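Local coordinates for protein putative ribose operon repressor (Burkholderia thailandensis, PDB 3EGC) that probably represses transcription as a LacI-family, DNA-binding regulator whose sugar-binding domain resembles periplasmic binding proteins, at residues R7-G12 with K37-L42; R52-V57 with H77-T82; I128-G133 with E142-F147. All blocks are in the same frame, centred on the assembly; numbering follows the deposited sequence.

Interaction 1 (R7-G12 with K37-L42)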
ATOM      1  N   ARG A   7      -1.401 -26.242  16.452  1.00 43.61           N
ATOM      2  CA  ARG A   7      -2.461 -26.626  17.406  1.00 43.71           C
ATOM      3  C   ARG A   7      -3.235 -25.411  17.922  1.00 42.58           C
ATOM      4  O   ARG A   7      -4.425 -25.532  18.220  1.00 42.53           O
ATOM      5  CB  ARG A   7      -1.919 -27.478  18.557  1.00 44.04           C
ATOM      6  CG  ARG A   7      -1.211 -26.704  19.661  1.00 45.76           C
ATOM      7  CD  ARG A   7      -1.438 -27.355  20.992  1.00 50.13           C
ATOM      8  NE  ARG A   7      -0.189 -27.742  21.677  1.00 55.05           N
ATOM      9  CZ  ARG A   7       0.549 -28.814  21.373  1.00 54.79           C
ATOM     10  NH1 ARG A   7       1.652 -29.066  22.041  1.00 56.29           N
ATOM     11  NH2 ARG A   7       0.193 -29.613  20.379  1.00 55.78           N
ATOM     12  N   SER A   8      -2.593 -24.242  17.974  1.00 40.88           N
ATOM     13  CA  SER A   8      -3.377 -23.011  18.229  1.00 40.09           C
ATOM     14  C   SER A   8      -4.084 -22.418  16.982  1.00 38.68           C
ATOM     15  O   SER A   8      -5.059 -21.707  17.095  1.00 38.72           O
ATOM     16  CB  SER A   8      -2.511 -21.948  18.910  1.00 39.66           C
ATOM     17  OG  SER A   8      -1.761 -21.241  17.968  1.00 39.73           O
ATOM     18  N   ASN A   9      -3.600 -22.729  15.792  1.00 37.55           N
ATOM     19  CA  ASN A   9      -4.163 -22.128  14.561  1.00 36.81           C
ATOM     20  C   ASN A   9      -3.998 -20.611  14.433  1.00 35.47           C
ATOM     21  O   ASN A   9      -4.839 -19.938  13.810  1.00 34.84           O
ATOM     22  CB  ASN A   9      -5.625 -22.497  14.361  1.00 37.24           C
ATOM     23  CG  ASN A   9      -5.804 -23.887  13.809  1.00 39.87           C
ATOM     24  OD1 ASN A   9      -6.229 -24.776  14.520  1.00 38.71           O
ATOM     25  ND2 ASN A   9      -5.465 -24.084  12.519  1.00 44.97           N
ATOM     26  N   VAL A  10      -2.888 -20.111  14.978  1.00 33.78           N
ATOM     27  CA  VAL A  10      -2.547 -18.705  14.916  1.00 32.64           C
ATOM     28  C   VAL A  10      -1.133 -18.653  14.400  1.00 32.40           C
ATOM     29  O   VAL A  10      -0.249 -19.348  14.848  1.00 31.79           O
ATOM     30  CB  VAL A  10      -2.569 -18.003  16.294  1.00 33.05           C
ATOM     31  CG1 VAL A  10      -2.166 -16.481  16.121  1.00 33.23           C
ATOM     32  CG2 VAL A  10      -3.946 -18.160  16.984  1.00 32.29           C
ATOM     33  N   VAL A  11      -0.896 -17.789  13.442  1.00 31.90           N
ATOM     34  CA  VAL A  11       0.445 -17.662  12.933  1.00 30.60           C
ATOM     35  C   VAL A  11       0.816 -16.194  13.086  1.00 29.48           C
ATOM     36  O   VAL A  11      -0.044 -15.358  13.015  1.00 29.74           O
ATOM     37  CB  VAL A  11       0.423 -18.129  11.473  1.00 30.59           C
ATOM     38  CG1 VAL A  11       1.405 -17.393  10.626  1.00 32.03           C
ATOM     39  CG2 VAL A  11       0.578 -19.601  11.407  1.00 28.89           C
ATOM     40  N   GLY A  12       2.089 -15.900  13.251  1.00 28.30           N
ATOM     41  CA  GLY A  12       2.552 -14.529  13.457  1.00 28.52           C
ATOM     42  C   GLY A  12       3.072 -13.983  12.135  1.00 28.15           C
ATOM     43  O   GLY A  12       3.849 -14.673  11.489  1.00 28.56           O
ATOM     44  N   LYS A  37      -7.170 -22.092   5.057  1.00 36.83           N
ATOM     45  CA  LYS A  37      -6.823 -23.237   5.879  1.00 36.25           C
ATOM     46  C   LYS A  37      -7.263 -23.155   7.318  1.00 35.53           C
ATOM     47  O   LYS A  37      -6.851 -24.009   8.083  1.00 35.61           O
ATOM     48  CB  LYS A  37      -5.317 -23.476   5.855  1.00 36.43           C
ATOM     49  CG  LYS A  37      -4.691 -23.388   4.473  1.00 37.32           C
ATOM     50  CD  LYS A  37      -4.771 -24.702   3.775  1.00 41.79           C
ATOM     51  CE  LYS A  37      -3.408 -25.369   3.675  1.00 43.86           C
ATOM     52  NZ  LYS A  37      -2.464 -24.764   2.642  1.00 40.86           N
ATOM     53  N   GLY A  38      -8.048 -22.137   7.692  1.00 34.84           N
ATOM     54  CA  GLY A  38      -8.540 -22.014   9.072  1.00 34.40           C
ATOM     55  C   GLY A  38      -7.504 -21.552  10.086  1.00 35.03           C
ATOM     56  O   GLY A  38      -7.656 -21.820  11.306  1.00 35.23           O
ATOM     57  N   TYR A  39      -6.446 -20.870   9.625  1.00 33.79           N
ATOM     58  CA  TYR A  39      -5.572 -20.129  10.534  1.00 33.33           C
ATOM     59  C   TYR A  39      -5.898 -18.645  10.647  1.00 33.09           C
ATOM     60  O   TYR A  39      -6.258 -18.032   9.661  1.00 32.14           O
ATOM     61  CB  TYR A  39      -4.087 -20.216  10.091  1.00 33.41           C
ATOM     62  CG  TYR A  39      -3.479 -21.569  10.283  1.00 33.35           C
ATOM     63  CD1 TYR A  39      -3.849 -22.626   9.449  1.00 33.92           C
ATOM     64  CD2 TYR A  39      -2.584 -21.812  11.298  1.00 34.80           C
ATOM     65  CE1 TYR A  39      -3.322 -23.898   9.620  1.00 35.97           C
ATOM     66  CE2 TYR A  39      -2.020 -23.099  11.467  1.00 37.68           C
ATOM     67  CZ  TYR A  39      -2.395 -24.135  10.622  1.00 35.80           C
ATOM     68  OH  TYR A  39      -1.859 -25.392  10.753  1.00 36.34           O
ATOM     69  N   SER A  40      -5.629 -18.093  11.830  1.00 31.67           N
ATOM     70  CA  SER A  40      -5.695 -16.691  12.081  1.00 31.63           C
ATOM     71  C   SER A  40      -4.291 -16.049  11.983  1.00 30.66           C
ATOM     72  O   SER A  40      -3.281 -16.717  12.184  1.00 30.09           O
ATOM     73  CB  SER A  40      -6.277 -16.456  13.498  1.00 31.30           C
ATOM     74  OG  SER A  40      -7.667 -16.740  13.511  1.00 32.38           O
ATOM     75  N   VAL A  41      -4.271 -14.739  11.724  1.00 30.14           N
ATOM     76  CA  VAL A  41      -3.049 -13.996  11.571  1.00 29.02           C
ATOM     77  C   VAL A  41      -2.867 -12.799  12.473  1.00 29.40           C
ATOM     78  O   VAL A  41      -3.587 -11.790  12.356  1.00 29.05           O
ATOM     79  CB  VAL A  41      -2.869 -13.516  10.107  1.00 29.48           C
ATOM     80  CG1 VAL A  41      -1.513 -12.724   9.969  1.00 26.07           C
ATOM     81  CG2 VAL A  41      -2.927 -14.765   9.145  1.00 26.43           C
ATOM     82  N   LEU A  42      -1.882 -12.897  13.355  1.00 29.25           N
ATOM     83  CA  LEU A  42      -1.534 -11.774  14.206  1.00 30.12           C
ATOM     84  C   LEU A  42      -0.521 -10.880  13.442  1.00 30.00           C
ATOM     85  O   LEU A  42       0.453 -11.384  12.820  1.00 30.36           O
ATOM     86  CB  LEU A  42      -0.878 -12.293  15.488  1.00 30.02           C
ATOM     87  CG  LEU A  42      -1.637 -12.714  16.741  1.00 32.20           C
ATOM     88  CD1 LEU A  42      -0.600 -13.184  17.905  1.00 31.09           C
ATOM     89  CD2 LEU A  42      -2.642 -11.655  17.191  1.00 30.15           C
TER
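Asn9 and Ser40 open the pairing of two parallel strands, 10-15 and 40-45. Three backbone hydrogen bonds zip them together: Ser40 N gives to Asn9 O at 2.8 Å, with an N-H...O angle of 173°, Val11 N gives to Ser40 O at 2.9 Å, and Leu42 N gives to Val11 O at 3.1 Å. Ser40 therefore uses both its N-H and its C=O on the neighbouring strand, on either side of Val10. Two CA-H...O contacts supplement these bonds, the closer from Tyr39 CA to Asn9 O at 3.4 Å.

The polar-aromatic part belongs to Asn9 and Tyr39, whose side chains cross at about a right angle. The amide nitrogen, Asn9 ND2, sits over the centre of the Tyr39 ring, 3.5 Å above its plane, while the amide plane is turned 62° from the ring. At the far end of that ring Tyr39 OH is hydrogen-bonded to Glu257.

Apolar packing is modest. Val10 CG1, anti to its backbone N (chi1 179°), meets Leu42 CG at 3.9 Å on one sheet face. Val11 CG2 touches Tyr39 CD2 at the same distance, on the side covered by helix 241-257.

The strands are the two ends of a right-handed beta-alpha-beta crossover through helix 21-36, as expected of this Rossmann-like family. Arg63 and Leu42 of the second subunit pack on Val10 and Leu42, and the backbone of Val41 is hydrogen-bonded to that subunit, which places the contact at the dimer interface. The chemistry implies a pairing that rests chiefly on backbone bonds, with the Asn9 amide nitrogen over the Tyr39 ring where it begins.

Interaction 2 (R52-V57 with H77-T82)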
ATOM      1  N   ARG A  52      12.289  -3.496  17.396  1.00 34.35           N
ATOM      2  CA  ARG A  52      10.907  -3.870  17.262  1.00 34.65           C
ATOM      3  C   ARG A  52      10.653  -5.273  16.665  1.00 33.69           C
ATOM      4  O   ARG A  52       9.757  -5.949  17.108  1.00 32.44           O
ATOM      5  CB  ARG A  52      10.127  -2.790  16.483  1.00 34.29           C
ATOM      6  CG  ARG A  52      10.011  -1.526  17.276  1.00 36.58           C
ATOM      7  CD  ARG A  52       9.626  -0.295  16.422  1.00 38.72           C
ATOM      8  NE  ARG A  52       8.397  -0.570  15.696  1.00 38.01           N
ATOM      9  CZ  ARG A  52       7.791   0.308  14.924  1.00 40.17           C
ATOM     10  NH1 ARG A  52       6.681  -0.040  14.267  1.00 38.79           N
ATOM     11  NH2 ARG A  52       8.303   1.536  14.813  1.00 40.18           N
ATOM     12  N   GLU A  53      11.458  -5.699  15.693  1.00 33.41           N
ATOM     13  CA  GLU A  53      11.313  -7.044  15.161  1.00 34.37           C
ATOM     14  C   GLU A  53      11.484  -8.130  16.268  1.00 34.70           C
ATOM     15  O   GLU A  53      10.683  -9.069  16.403  1.00 34.20           O
ATOM     16  CB  GLU A  53      12.283  -7.290  13.994  1.00 33.75           C
ATOM     17  CG  GLU A  53      12.190  -8.685  13.441  1.00 34.20           C
ATOM     18  CD  GLU A  53      13.347  -9.013  12.513  1.00 37.11           C
ATOM     19  OE1 GLU A  53      14.249  -9.776  12.942  1.00 40.67           O
ATOM     20  OE2 GLU A  53      13.378  -8.530  11.368  1.00 33.81           O
ATOM     21  N   ARG A  54      12.552  -7.981  17.038  1.00 35.50           N
ATOM     22  CA  ARG A  54      12.884  -8.917  18.088  1.00 35.98           C
ATOM     23  C   ARG A  54      11.797  -8.883  19.158  1.00 35.50           C
ATOM     24  O   ARG A  54      11.444  -9.896  19.705  1.00 35.46           O
ATOM     25  CB  ARG A  54      14.240  -8.535  18.693  1.00 36.23           C
ATOM     26  CG  ARG A  54      14.828  -9.598  19.553  1.00 39.68           C
ATOM     27  CD  ARG A  54      16.326  -9.253  19.907  1.00 45.96           C
ATOM     28  NE  ARG A  54      16.888  -8.108  19.194  1.00 48.81           N
ATOM     29  CZ  ARG A  54      17.508  -7.054  19.753  1.00 50.61           C
ATOM     30  NH1 ARG A  54      17.639  -6.949  21.067  1.00 52.44           N
ATOM     31  NH2 ARG A  54      18.017  -6.102  18.971  1.00 49.83           N
ATOM     32  N   GLU A  55      11.240  -7.719  19.444  1.00 34.88           N
ATOM     33  CA  GLU A  55      10.154  -7.655  20.400  1.00 35.20           C
ATOM     34  C   GLU A  55       8.880  -8.302  19.912  1.00 34.40           C
ATOM     35  O   GLU A  55       8.119  -8.920  20.703  1.00 33.98           O
ATOM     36  CB  GLU A  55       9.847  -6.202  20.816  1.00 35.73           C
ATOM     37  CG  GLU A  55      11.022  -5.566  21.571  1.00 40.03           C
ATOM     38  CD  GLU A  55      10.804  -4.107  21.980  1.00 45.95           C
ATOM     39  OE1 GLU A  55      11.488  -3.663  22.951  1.00 48.34           O
ATOM     40  OE2 GLU A  55       9.997  -3.401  21.323  1.00 47.87           O
ATOM     41  N   ALA A  56       8.601  -8.137  18.618  1.00 33.01           N
ATOM     42  CA  ALA A  56       7.443  -8.809  18.060  1.00 32.23           C
ATOM     43  C   ALA A  56       7.629 -10.333  18.136  1.00 31.72           C
ATOM     44  O   ALA A  56       6.696 -11.055  18.542  1.00 30.99           O
ATOM     45  CB  ALA A  56       7.165  -8.350  16.689  1.00 31.66           C
ATOM     46  N   VAL A  57       8.832 -10.809  17.785  1.00 31.81           N
ATOM     47  CA  VAL A  57       9.072 -12.246  17.685  1.00 32.70           C
ATOM     48  C   VAL A  57       8.797 -12.865  19.075  1.00 33.26           C
ATOM     49  O   VAL A  57       8.056 -13.817  19.192  1.00 32.99           O
ATOM     50  CB  VAL A  57      10.525 -12.601  17.219  1.00 32.67           C
ATOM     51  CG1 VAL A  57      10.841 -14.117  17.492  1.00 33.92           C
ATOM     52  CG2 VAL A  57      10.735 -12.307  15.720  1.00 32.34           C
ATOM     53  N   HIS A  77      20.201 -11.527  12.620  1.00 40.86           N
ATOM     54  CA  HIS A  77      19.081 -12.403  12.963  1.00 40.26           C
ATOM     55  C   HIS A  77      19.457 -13.661  13.747  1.00 40.37           C
ATOM     56  O   HIS A  77      18.650 -14.552  13.916  1.00 40.17           O
ATOM     57  CB  HIS A  77      18.286 -12.717  11.700  1.00 39.37           C
ATOM     58  CG  HIS A  77      17.634 -11.507  11.106  1.00 39.07           C
ATOM     59  ND1 HIS A  77      18.228 -10.737  10.126  1.00 38.26           N
ATOM     60  CD2 HIS A  77      16.469 -10.892  11.413  1.00 37.75           C
ATOM     61  CE1 HIS A  77      17.436  -9.719   9.839  1.00 37.94           C
ATOM     62  NE2 HIS A  77      16.368  -9.789  10.607  1.00 38.72           N
ATOM     63  N   ASP A  78      20.680 -13.718  14.258  1.00 41.30           N
ATOM     64  CA  ASP A  78      21.136 -14.860  15.032  1.00 41.48           C
ATOM     65  C   ASP A  78      20.308 -15.120  16.288  1.00 41.69           C
ATOM     66  O   ASP A  78      20.190 -16.263  16.708  1.00 42.52           O
ATOM     67  CB  ASP A  78      22.557 -14.702  15.407  1.00 42.48           C
ATOM     68  N   TYR A  79      19.745 -14.073  16.877  1.00 41.52           N
ATOM     69  CA  TYR A  79      18.883 -14.200  18.020  1.00 41.70           C
ATOM     70  C   TYR A  79      17.739 -15.145  17.715  1.00 42.78           C
ATOM     71  O   TYR A  79      17.162 -15.741  18.619  1.00 42.93           O
ATOM     72  CB  TYR A  79      18.318 -12.824  18.453  1.00 41.64           C
ATOM     73  CG  TYR A  79      17.141 -12.322  17.598  1.00 40.86           C
ATOM     74  CD1 TYR A  79      15.813 -12.652  17.923  1.00 39.80           C
ATOM     75  CD2 TYR A  79      17.367 -11.539  16.464  1.00 39.20           C
ATOM     76  CE1 TYR A  79      14.757 -12.181  17.152  1.00 39.64           C
ATOM     77  CE2 TYR A  79      16.323 -11.077  15.677  1.00 38.47           C
ATOM     78  CZ  TYR A  79      15.024 -11.395  16.015  1.00 39.50           C
ATOM     79  OH  TYR A  79      14.000 -10.950  15.216  1.00 39.53           O
ATOM     80  N   LEU A  80      17.370 -15.275  16.447  1.00 43.38           N
ATOM     81  CA  LEU A  80      16.324 -16.235  16.117  1.00 44.08           C
ATOM     82  C   LEU A  80      16.784 -17.631  16.436  1.00 44.83           C
ATOM     83  O   LEU A  80      16.018 -18.511  16.900  1.00 44.53           O
ATOM     84  CB  LEU A  80      15.916 -16.134  14.648  1.00 43.89           C
ATOM     85  CG  LEU A  80      15.119 -14.870  14.282  1.00 43.50           C
ATOM     86  CD1 LEU A  80      15.063 -14.671  12.787  1.00 41.28           C
ATOM     87  CD2 LEU A  80      13.734 -14.941  14.901  1.00 42.09           C
ATOM     88  N   ARG A  81      18.043 -17.864  16.150  1.00 46.15           N
ATOM     89  CA  ARG A  81      18.515 -19.224  16.218  1.00 47.44           C
ATOM     90  C   ARG A  81      18.870 -19.572  17.645  1.00 47.88           C
ATOM     91  O   ARG A  81      18.899 -20.723  17.972  1.00 48.50           O
ATOM     92  CB  ARG A  81      19.702 -19.378  15.297  1.00 48.24           C
ATOM     93  CG  ARG A  81      21.008 -19.451  15.995  1.00 49.99           C
ATOM     94  CD  ARG A  81      21.764 -20.537  15.289  1.00 52.21           C
ATOM     95  NE  ARG A  81      22.684 -20.017  14.295  1.00 54.32           N
ATOM     96  CZ  ARG A  81      23.999 -19.948  14.488  1.00 57.38           C
ATOM     97  NH1 ARG A  81      24.772 -19.486  13.515  1.00 58.46           N
ATOM     98  NH2 ARG A  81      24.532 -20.337  15.652  1.00 56.81           N
ATOM     99  N   THR A  82      19.064 -18.573  18.517  1.00 48.48           N
ATOM    100  CA  THR A  82      19.430 -18.878  19.898  1.00 48.56           C
ATOM    101  C   THR A  82      18.308 -18.687  20.898  1.00 48.46           C
ATOM    102  O   THR A  82      18.381 -19.245  21.975  1.00 49.37           O
ATOM    103  CB  THR A  82      20.656 -18.095  20.377  1.00 48.80           C
ATOM    104  OG1 THR A  82      20.344 -16.694  20.435  1.00 49.49           O
ATOM    105  CG2 THR A  82      21.844 -18.345  19.428  1.00 48.89           C
TER
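Tyr79 reaches from helix 78-82 to helix 50-62 and meets Glu53 with its hydroxyl and Arg54 with its ring. Tyr79 OH donates to Glu53 OE1 at 2.6 Å. The carboxylate oxygen sits near the ring plane, at the edge, and receives the bond on its anti lone pair, away from OE2; carboxylate and ring planes are 35° apart.

His77 approaches the same carboxylate nearly coplanar with it, its ring turned by just 25°, although the two side chains as a whole cross at about a right angle. Its NE2 makes a weak hydrogen bond to Glu53 OE2 at 3.3 Å. The approach of His77 CD2 to the other oxygen, Glu53 OE1, is short at 2.9 Å and is not a bond. The backbone N of Ser73 also bonds to OE2, giving the carboxylate partners at both oxygens.

The Tyr79 ring is sandwiched. Arg54 lays its aliphatic stem over one face in a CH-pi contact, with CG 3.8 Å from the centroid of the Tyr79 ring and displaced toward the rim. The guanidinium lies farther out, at most a weak cation-pi partner. Leu80 CG covers the opposite face from within the same helix. Val57 fills in beside them: its CG2 is 3.6 Å from Tyr79 OH, and its CG1 is 4.0 Å from Leu80 CD2.

These side chains bridge helix axes 11.3 Å apart, too far for close backbone packing. Both helices meet over strand 67-70, where Glu53 and Leu80 touch Leu70 and Val57 touches Leu68. A buried glutamate that receives a short tyrosine bond, a backbone N-H and a weak histidine bond would probably be stabilised as the carboxylate, and contacts on both ring faces would be expected to restrict tilting of the phenol.

Interaction 3 (I128-G133 with E142-F147); sequences IGAIVG and ERLKGF
Phe147 holds CG anti to its backbone N (chi1 163°), which extends the ring from helix 138-153 toward Ile128 and Ala130 on strand 128-131. Across from it, Ile128 carries CG2 anti to the backbone N and CG1 beside it; the CG2 branch meets the ring, while the longer branch leads away.

The Phe147 ring is touched both on a face and at its edge. Ala130 CB stands over the centre of one face, 4.1 Å from the centroid of the Phe147 ring and only 8° off the ring normal, a well-aligned CH-pi contact. At the rim, Ile128 O lies near the ring plane and comes to 3.2 Å from Phe147 CZ, so the partly positive ring hydrogens are turned toward a carbonyl oxygen. Ile128 CG2 packs against the neighbouring rim atom, Phe147 CE1, at 3.6 Å.

Farther along the strand Leu144 takes over. A single methyl, Leu144 CD1, reaches both Ala130 CB and Val132 CG1, each at 3.8 Å, and the Val132 and Leu144 side chains cross at about a right angle. Ala130 thus lies between the two helix residues, its one methyl serving the ring and the leucine alike.

Strand and helix run antiparallel, at 175°, with their axes 9.5 Å apart; they form the first two elements of the beta-alpha-beta unit that finishes in strand 163-164. Ile163 of that strand touches both Leu144 and Phe147. Helix 109-122 also packs here, with Val117 on Phe147 and Leu120 and Ile121 on Ile128, while strand 128-131 is itself hydrogen-bonded between strands 189-192 and 163-164.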
ATOM      1  N   ILE A 128      24.757   3.404 -18.230  1.00 36.48           N
ATOM      2  CA  ILE A 128      23.662   2.950 -17.430  1.00 36.07           C
ATOM      3  C   ILE A 128      24.029   2.805 -15.957  1.00 35.39           C
ATOM      4  O   ILE A 128      25.021   2.182 -15.638  1.00 34.66           O
ATOM      5  CB  ILE A 128      23.081   1.627 -17.984  1.00 35.90           C
ATOM      6  CG1 ILE A 128      22.623   1.845 -19.429  1.00 35.24           C
ATOM      7  CG2 ILE A 128      21.948   1.150 -17.106  1.00 35.98           C
ATOM      8  CD1 ILE A 128      22.115   0.591 -20.092  1.00 35.21           C
ATOM      9  N   GLY A 129      23.210   3.360 -15.072  1.00 34.03           N
ATOM     10  CA  GLY A 129      23.470   3.249 -13.658  1.00 34.21           C
ATOM     11  C   GLY A 129      22.370   2.488 -12.893  1.00 34.51           C
ATOM     12  O   GLY A 129      21.355   2.072 -13.457  1.00 34.85           O
ATOM     13  N   ALA A 130      22.588   2.330 -11.609  1.00 33.38           N
ATOM     14  CA  ALA A 130      21.682   1.620 -10.763  1.00 34.12           C
ATOM     15  C   ALA A 130      21.582   2.310  -9.375  1.00 33.31           C
ATOM     16  O   ALA A 130      22.569   2.607  -8.772  1.00 33.18           O
ATOM     17  CB  ALA A 130      22.164   0.144 -10.594  1.00 33.50           C
ATOM     18  N   ILE A 131      20.372   2.572  -8.927  1.00 33.25           N
ATOM     19  CA  ILE A 131      20.134   3.081  -7.588  1.00 33.52           C
ATOM     20  C   ILE A 131      19.394   1.968  -6.870  1.00 33.97           C
ATOM     21  O   ILE A 131      18.308   1.573  -7.271  1.00 32.95           O
ATOM     22  CB  ILE A 131      19.254   4.347  -7.587  1.00 33.96           C
ATOM     23  CG1 ILE A 131      19.627   5.285  -8.749  1.00 33.12           C
ATOM     24  CG2 ILE A 131      19.290   5.021  -6.215  1.00 32.04           C
ATOM     25  CD1 ILE A 131      20.977   5.924  -8.568  1.00 35.07           C
ATOM     26  N   VAL A 132      20.038   1.423  -5.851  1.00 34.49           N
ATOM     27  CA  VAL A 132      19.465   0.409  -5.033  1.00 35.27           C
ATOM     28  C   VAL A 132      19.265   0.926  -3.622  1.00 35.71           C
ATOM     29  O   VAL A 132      19.703   2.025  -3.281  1.00 34.43           O
ATOM     30  CB  VAL A 132      20.313  -0.861  -5.011  1.00 35.49           C
ATOM     31  CG1 VAL A 132      20.483  -1.438  -6.432  1.00 35.33           C
ATOM     32  CG2 VAL A 132      21.652  -0.579  -4.389  1.00 35.76           C
ATOM     33  N   GLY A 133      18.592   0.111  -2.820  1.00 36.70           N
ATOM     34  CA  GLY A 133      18.327   0.454  -1.427  1.00 38.19           C
ATOM     35  C   GLY A 133      19.527   0.109  -0.580  1.00 37.98           C
ATOM     36  O   GLY A 133      20.603  -0.079  -1.097  1.00 38.33           O
ATOM     37  N   GLU A 142      21.327  -8.636  -5.023  1.00 34.11           N
ATOM     38  CA  GLU A 142      20.991  -9.456  -6.159  1.00 34.12           C
ATOM     39  C   GLU A 142      20.553  -8.632  -7.369  1.00 33.81           C
ATOM     40  O   GLU A 142      20.833  -8.982  -8.501  1.00 33.40           O
ATOM     41  CB  GLU A 142      19.928 -10.480  -5.799  1.00 33.67           C
ATOM     42  CG  GLU A 142      20.394 -11.643  -4.983  1.00 32.42           C
ATOM     43  CD  GLU A 142      19.212 -12.533  -4.602  1.00 33.18           C
ATOM     44  OE1 GLU A 142      19.429 -13.562  -3.947  1.00 35.62           O
ATOM     45  OE2 GLU A 142      18.060 -12.198  -4.954  1.00 31.51           O
ATOM     46  N   ARG A 143      19.881  -7.526  -7.117  1.00 33.84           N
ATOM     47  CA  ARG A 143      19.438  -6.639  -8.188  1.00 33.87           C
ATOM     48  C   ARG A 143      20.632  -5.923  -8.823  1.00 34.15           C
ATOM     49  O   ARG A 143      20.683  -5.763 -10.053  1.00 32.87           O
ATOM     50  CB  ARG A 143      18.378  -5.674  -7.707  1.00 33.27           C
ATOM     51  CG  ARG A 143      17.040  -6.402  -7.466  1.00 34.13           C
ATOM     52  CD  ARG A 143      15.971  -5.599  -6.682  1.00 29.98           C
ATOM     53  NE  ARG A 143      15.018  -6.574  -6.184  1.00 28.19           N
ATOM     54  CZ  ARG A 143      13.978  -6.340  -5.407  1.00 29.16           C
ATOM     55  NH1 ARG A 143      13.672  -5.104  -4.984  1.00 25.67           N
ATOM     56  NH2 ARG A 143      13.247  -7.390  -5.042  1.00 29.53           N
ATOM     57  N   LEU A 144      21.632  -5.609  -7.991  1.00 33.91           N
ATOM     58  CA  LEU A 144      22.896  -5.051  -8.499  1.00 35.06           C
ATOM     59  C   LEU A 144      23.682  -6.058  -9.351  1.00 34.79           C
ATOM     60  O   LEU A 144      24.164  -5.732 -10.445  1.00 34.42           O
ATOM     61  CB  LEU A 144      23.754  -4.529  -7.369  1.00 34.67           C
ATOM     62  CG  LEU A 144      24.648  -3.343  -7.663  1.00 36.76           C
ATOM     63  CD1 LEU A 144      23.798  -2.127  -8.067  1.00 35.24           C
ATOM     64  CD2 LEU A 144      25.606  -3.011  -6.450  1.00 37.84           C
ATOM     65  N   LYS A 145      23.772  -7.291  -8.863  1.00 34.35           N
ATOM     66  CA  LYS A 145      24.373  -8.401  -9.616  1.00 34.97           C
ATOM     67  C   LYS A 145      23.775  -8.632 -11.033  1.00 34.91           C
ATOM     68  O   LYS A 145      24.519  -8.901 -11.998  1.00 34.54           O
ATOM     69  CB  LYS A 145      24.260  -9.687  -8.805  1.00 34.88           C
ATOM     70  CG  LYS A 145      24.716 -10.928  -9.504  1.00 34.62           C
ATOM     71  CD  LYS A 145      24.728 -12.132  -8.546  1.00 36.15           C
ATOM     72  CE  LYS A 145      25.148 -13.401  -9.308  1.00 39.00           C
ATOM     73  NZ  LYS A 145      25.096 -14.659  -8.498  1.00 38.16           N
ATOM     74  N   GLY A 146      22.443  -8.525 -11.137  1.00 34.12           N
ATOM     75  CA  GLY A 146      21.754  -8.669 -12.414  1.00 34.13           C
ATOM     76  C   GLY A 146      22.124  -7.553 -13.366  1.00 33.85           C
ATOM     77  O   GLY A 146      22.349  -7.772 -14.557  1.00 33.36           O
ATOM     78  N   PHE A 147      22.239  -6.358 -12.808  1.00 34.12           N
ATOM     79  CA  PHE A 147      22.700  -5.221 -13.549  1.00 34.96           C
ATOM     80  C   PHE A 147      24.103  -5.458 -14.129  1.00 35.39           C
ATOM     81  O   PHE A 147      24.327  -5.317 -15.335  1.00 35.06           O
ATOM     82  CB  PHE A 147      22.628  -3.996 -12.691  1.00 34.73           C
ATOM     83  CG  PHE A 147      23.445  -2.841 -13.203  1.00 35.90           C
ATOM     84  CD1 PHE A 147      22.954  -2.039 -14.239  1.00 35.53           C
ATOM     85  CD2 PHE A 147      24.684  -2.545 -12.644  1.00 37.06           C
ATOM     86  CE1 PHE A 147      23.632  -0.968 -14.690  1.00 36.94           C
ATOM     87  CE2 PHE A 147      25.409  -1.462 -13.116  1.00 38.69           C
ATOM     88  CZ  PHE A 147      24.866  -0.650 -14.134  1.00 38.59           C
TER

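In the fold
Interactions 1 and 2 follow one another in the chain, since strand 40-45 leads into helix 50-62. Their centres are 20 Å apart and their nearest atoms about 7 Å, so they do not touch directly, but Val57 of interaction 2 packs on Ile14 of strand 10-15, the strand that interaction 1 pairs. Both also touch the second subunit. Interaction 3, 29 Å from interaction 2 between centres, is touched by no other chain of the assembly. Interactions 1 and 3 reach the same extended sheet on opposite sides of the chain's centre, 37 Å between centres, each within a beta-alpha-beta unit, as would fit the two lobes of a LacI-family sugar-binding domain.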